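Local coordinates for neuraminidase (Influenza A virus, PDB 4GDI) that is a neuraminidase-like surface glycoprotein of a bat influenza A virus, a homotetramer of beta-propeller heads with a diverged putative active site, at the interface of chains A and B. Sequence-based numbering; all coordinates share one arbitrary frame. Chains: chain A/B, Neuraminidase.

Contact 1: the interface of chains A and B. Residues chain A 26, 29, 316, 372-373; chain B 75-76, 78, 98.
The ammonium NZ of A:Lys316 and the carboxylate OE2 of B:Glu76 meet tip to tip in a salt bridge of 3.1 Å, weak as a hydrogen bond. Water 2 joins the same two groups a second way: it contacts NZ and lies 2.8 Å from B:Glu76 OE1, so each carboxylate oxygen is tied to the lysine, one directly and one through solvent. The lysine chain runs extended to CE and then bends at its last torsion (chi4 -38°), carrying NZ to the side where water 2 lies; CE also runs close to OE2. B:Glu76 stretches out beyond CG and slips between groups of chain A. The A:Arg26 guanidinium lies over its aliphatic part, with B:Glu76 CB 4.2 Å above the centre of the guanidinium plane; that plane and the carboxylate are nearly parallel, 10° apart. The opposite charges do not touch, but could still attract each other. Beside OE1 sits the ring of A:Pro29, through CB. At the guanidinium edge, in plane, lies A:Ser373 OG, weakly bonded and poorly ordered. Further along the arginine, CD packs on B:Pro98 CB at 3.5 Å, and its backbone N reaches water 1, which also lies 2.9 Å from B:Ser78 OG. Further back, A:Lys316 N donates to A:Asp372 OD1 at 3.1 Å. Chain A contributes loops and its C-terminus; chain B contributes the loop entering strand 78-83, that strand's first residue and the end of strand 94-98.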
loop_
_atom_site.group_PDB
_atom_site.type_symbol
_atom_site.label_atom_id
_atom_site.label_comp_id
_atom_site.label_asym_id
_atom_site.label_seq_id
_atom_site.Cartn_x
_atom_site.Cartn_y
_atom_site.Cartn_z
ATOM N N ARG A 26 -15.946 -1.507 14.939
ATOM C CA ARG A 26 -16.143 -0.360 15.804
ATOM C C ARG A 26 -15.383 0.803 15.196
ATOM O O ARG A 26 -14.344 0.618 14.560
ATOM C CB ARG A 26 -15.651 -0.657 17.215
ATOM C CG ARG A 26 -16.346 -1.844 17.816
ATOM C CD ARG A 26 -15.928 -2.090 19.231
ATOM N NE ARG A 26 -16.487 -1.085 20.117
ATOM C CZ ARG A 26 -16.647 -1.257 21.419
ATOM N NH1 ARG A 26 -16.285 -2.400 21.988
ATOM N NH2 ARG A 26 -17.169 -0.285 22.148
ATOM N N PRO A 29 -11.148 4.403 17.896
ATOM C CA PRO A 29 -11.473 4.926 19.225
ATOM C C PRO A 29 -10.775 6.257 19.542
ATOM O O PRO A 29 -10.224 6.398 20.632
ATOM C CB PRO A 29 -10.935 3.828 20.146
ATOM C CG PRO A 29 -9.723 3.338 19.433
ATOM C CD PRO A 29 -10.066 3.399 17.960
ATOM N N LYS A 316 -23.177 6.385 24.789
ATOM C CA LYS A 316 -22.354 6.929 23.705
ATOM C C LYS A 316 -23.208 7.827 22.829
ATOM O O LYS A 316 -24.367 7.519 22.562
ATOM C CB LYS A 316 -21.733 5.817 22.853
ATOM C CG LYS A 316 -20.218 5.757 22.923
ATOM C CD LYS A 316 -19.661 4.604 22.086
ATOM C CE LYS A 316 -18.163 4.414 22.308
ATOM N NZ LYS A 316 -17.435 5.719 22.457
ATOM N N ASP A 372 -21.104 0.361 24.798
ATOM C CA ASP A 372 -20.541 1.610 25.320
ATOM C C ASP A 372 -19.099 1.384 25.758
ATOM O O ASP A 372 -18.224 2.218 25.506
ATOM C CB ASP A 372 -21.333 2.118 26.533
ATOM C CG ASP A 372 -22.561 2.925 26.154
ATOM O OD1 ASP A 372 -22.689 3.338 24.984
ATOM O OD2 ASP A 372 -23.405 3.163 27.047
ATOM N N SER A 373 -18.859 0.255 26.421
ATOM C CA SER A 373 -17.522 -0.088 26.911
ATOM C C SER A 373 -16.954 0.969 27.864
ATOM O O SER A 373 -17.452 2.090 27.987
ATOM C CB SER A 373 -16.550 -0.290 25.740
ATOM O OG SER A 373 -16.669 -1.583 25.165
ATOM O OXT SER A 373 -15.959 0.718 28.545
ATOM N N TRP B 75 -9.637 0.399 26.271
ATOM C CA TRP B 75 -10.873 -0.243 26.723
ATOM C C TRP B 75 -11.903 -0.555 25.631
ATOM O O TRP B 75 -12.828 -1.319 25.874
ATOM C CB TRP B 75 -11.530 0.542 27.865
ATOM C CG TRP B 75 -11.997 1.902 27.521
ATOM C CD1 TRP B 75 -13.213 2.246 27.004
ATOM C CD2 TRP B 75 -11.277 3.124 27.700
ATOM N NE1 TRP B 75 -13.292 3.608 26.837
ATOM C CE2 TRP B 75 -12.115 4.172 27.259
ATOM C CE3 TRP B 75 -10.003 3.437 28.186
ATOM C CZ2 TRP B 75 -11.720 5.509 27.287
ATOM C CZ3 TRP B 75 -9.611 4.763 28.209
ATOM C CH2 TRP B 75 -10.466 5.784 27.763
ATOM N N GLU B 76 -11.751 0.020 24.440
ATOM C CA GLU B 76 -12.538 -0.431 23.285
ATOM C C GLU B 76 -11.663 -1.356 22.438
ATOM O O GLU B 76 -10.970 -0.922 21.518
ATOM C CB GLU B 76 -13.070 0.761 22.461
ATOM C CG GLU B 76 -14.043 1.650 23.251
ATOM C CD GLU B 76 -14.438 2.954 22.540
ATOM O OE1 GLU B 76 -14.107 3.147 21.345
ATOM O OE2 GLU B 76 -15.101 3.792 23.193
ATOM N N SER B 78 -10.194 -4.032 19.937
ATOM C CA SER B 78 -10.358 -4.645 18.638
ATOM C C SER B 78 -9.135 -5.453 18.212
ATOM O O SER B 78 -7.984 -5.167 18.601
ATOM C CB SER B 78 -10.684 -3.598 17.581
ATOM O OG SER B 78 -11.984 -3.082 17.788
ATOM N N PRO B 98 -14.180 -6.388 16.461
ATOM C CA PRO B 98 -13.987 -6.108 17.884
ATOM C C PRO B 98 -13.761 -7.401 18.673
ATOM O O PRO B 98 -14.349 -8.435 18.354
ATOM C CB PRO B 98 -15.292 -5.412 18.286
ATOM C CG PRO B 98 -16.298 -5.888 17.297
ATOM C CD PRO B 98 -15.561 -6.146 16.015
HETATM O O HOH W 1 -13.595 -3.179 15.434
HETATM O O HOH W 2 -15.185 5.511 20.306
#

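Contact 2: the interface of chains A and B. Residues chain A 329-332; chain B 129, 132, 134, 183.
Three consecutive backbone N-H groups of chain A hold the carboxylate of B:Glu132. OE1 accepts two, from A:Leu330 N at 2.9 Å and A:Ile331 N at 3.0 Å, both on its syn side but out of the carboxylate plane, A:Leu330 N the more tilted; the second bond is nearly straight (174° at H). OE2 takes the third through its syn lone pair, from A:Ser332 N at 2.7 Å. This grip on both oxygens fixes the rotation of the carboxylate and probably offsets its negative charge. A:Asp329 comes over the carboxylate, its own carboxylate stacked and 14° from parallel, while its CB approaches B:Glu132 CD at 3.7 Å. Two acids so close might raise each other's tendency to take up a proton, against the pull of the amides. B:Glu132 reaches the loop because CG is anti to its backbone N (chi1 152°) and the chain is extended beyond. A:Ile331 packs against the carboxylate of B:Glu132 and, through its branches, against B:Tyr129, B:Thr134 and B:Thr183. CG1 touches B:Tyr129 CD2 at 3.9 Å, the isoleucine crossing the tyrosine at about a right angle, and CB packs on the methyl CG2 of B:Thr134, also at 3.9 Å. Its CG2 passes B:Thr183 OG1 at 4.2 Å. Chain A offers a loop between strands 317-324 and 338-346; chain B receives it on strands 124-129 and 132-138, either side of a short turn, and at the start of strand 183-189.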
loop_
_atom_site.group_PDB
_atom_site.type_symbol
_atom_site.label_atom_id
_atom_site.label_comp_id
_atom_site.label_asym_id
_atom_site.label_seq_id
_atom_site.Cartn_x
_atom_site.Cartn_y
_atom_site.Cartn_z
ATOM N N ASP A 329 -20.782 -12.477 -0.269
ATOM C CA ASP A 329 -20.824 -13.601 0.667
ATOM C C ASP A 329 -20.794 -14.912 -0.104
ATOM O O ASP A 329 -21.461 -15.049 -1.138
ATOM C CB ASP A 329 -22.087 -13.572 1.529
ATOM C CG ASP A 329 -22.095 -12.434 2.553
ATOM O OD1 ASP A 329 -21.064 -11.758 2.729
ATOM O OD2 ASP A 329 -23.145 -12.250 3.202
ATOM N N LEU A 330 -20.039 -15.875 0.416
ATOM C CA LEU A 330 -19.894 -17.181 -0.222
ATOM C C LEU A 330 -20.526 -18.296 0.595
ATOM O O LEU A 330 -21.001 -19.280 0.042
ATOM C CB LEU A 330 -18.410 -17.476 -0.457
ATOM C CG LEU A 330 -17.741 -16.526 -1.458
ATOM C CD1 LEU A 330 -16.310 -16.939 -1.705
ATOM C CD2 LEU A 330 -18.516 -16.466 -2.775
ATOM N N ILE A 331 -20.540 -18.143 1.913
ATOM C CA ILE A 331 -21.087 -19.176 2.769
ATOM C C ILE A 331 -22.580 -18.982 2.928
ATOM O O ILE A 331 -23.350 -19.946 2.829
ATOM C CB ILE A 331 -20.404 -19.199 4.140
ATOM C CG1 ILE A 331 -18.894 -19.325 3.949
ATOM C CG2 ILE A 331 -20.957 -20.341 4.994
ATOM C CD1 ILE A 331 -18.486 -20.357 2.899
ATOM N N SER A 332 -23.000 -17.739 3.154
ATOM C CA SER A 332 -24.422 -17.472 3.345
ATOM C C SER A 332 -25.219 -17.742 2.065
ATOM O O SER A 332 -24.863 -17.280 0.987
ATOM C CB SER A 332 -24.653 -16.032 3.789
ATOM O OG SER A 332 -26.007 -15.864 4.154
ATOM N N TYR B 129 -15.460 -15.977 8.298
ATOM C CA TYR B 129 -14.748 -16.798 7.327
ATOM C C TYR B 129 -14.526 -15.937 6.086
ATOM O O TYR B 129 -15.479 -15.510 5.437
ATOM C CB TYR B 129 -15.553 -18.046 6.969
ATOM C CG TYR B 129 -14.788 -19.065 6.135
ATOM C CD1 TYR B 129 -13.790 -19.861 6.704
ATOM C CD2 TYR B 129 -15.090 -19.258 4.787
ATOM C CE1 TYR B 129 -13.099 -20.800 5.949
ATOM C CE2 TYR B 129 -14.403 -20.205 4.020
ATOM C CZ TYR B 129 -13.420 -20.963 4.601
ATOM O OH TYR B 129 -12.748 -21.874 3.830
ATOM N N GLU B 132 -16.741 -12.538 5.670
ATOM C CA GLU B 132 -18.133 -12.729 6.060
ATOM C C GLU B 132 -18.287 -13.346 7.473
ATOM O O GLU B 132 -17.705 -14.390 7.783
ATOM C CB GLU B 132 -18.771 -13.608 4.975
ATOM C CG GLU B 132 -19.911 -14.486 5.352
ATOM C CD GLU B 132 -20.344 -15.391 4.182
ATOM O OE1 GLU B 132 -19.512 -15.712 3.297
ATOM O OE2 GLU B 132 -21.525 -15.778 4.159
ATOM N N THR B 134 -20.021 -15.614 9.912
ATOM C CA THR B 134 -20.640 -16.898 9.547
ATOM C C THR B 134 -21.270 -17.602 10.734
ATOM O O THR B 134 -22.084 -18.501 10.559
ATOM C CB THR B 134 -19.590 -17.861 8.914
ATOM O OG1 THR B 134 -18.344 -17.776 9.643
ATOM C CG2 THR B 134 -19.324 -17.484 7.475
ATOM N N THR B 183 -18.222 -22.150 10.382
ATOM C CA THR B 183 -19.500 -22.568 10.941
ATOM C C THR B 183 -19.282 -23.727 11.901
ATOM O O THR B 183 -18.625 -24.717 11.552
ATOM C CB THR B 183 -20.476 -22.991 9.808
ATOM O OG1 THR B 183 -20.515 -21.964 8.807
ATOM C CG2 THR B 183 -21.855 -23.222 10.337
#

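Contact 1 and contact 2 lie about 25 Å apart, between the centres of their C-alpha atoms, and share no residue. Strand 317-324 of chain A connects them: the lysine of contact 1 directly precedes it, and the loop of contact 2 follows it. On chain B the two use different strands, so the neighbour is held at separate points of its propeller. In both, a glutamate of chain B reaches into chain A, meeting a side-chain cation in one and backbone amides in the other. The pairing is not an exact two-fold, which would fit a repeat around the homotetramer; two separated anchors may limit tilting between subunits.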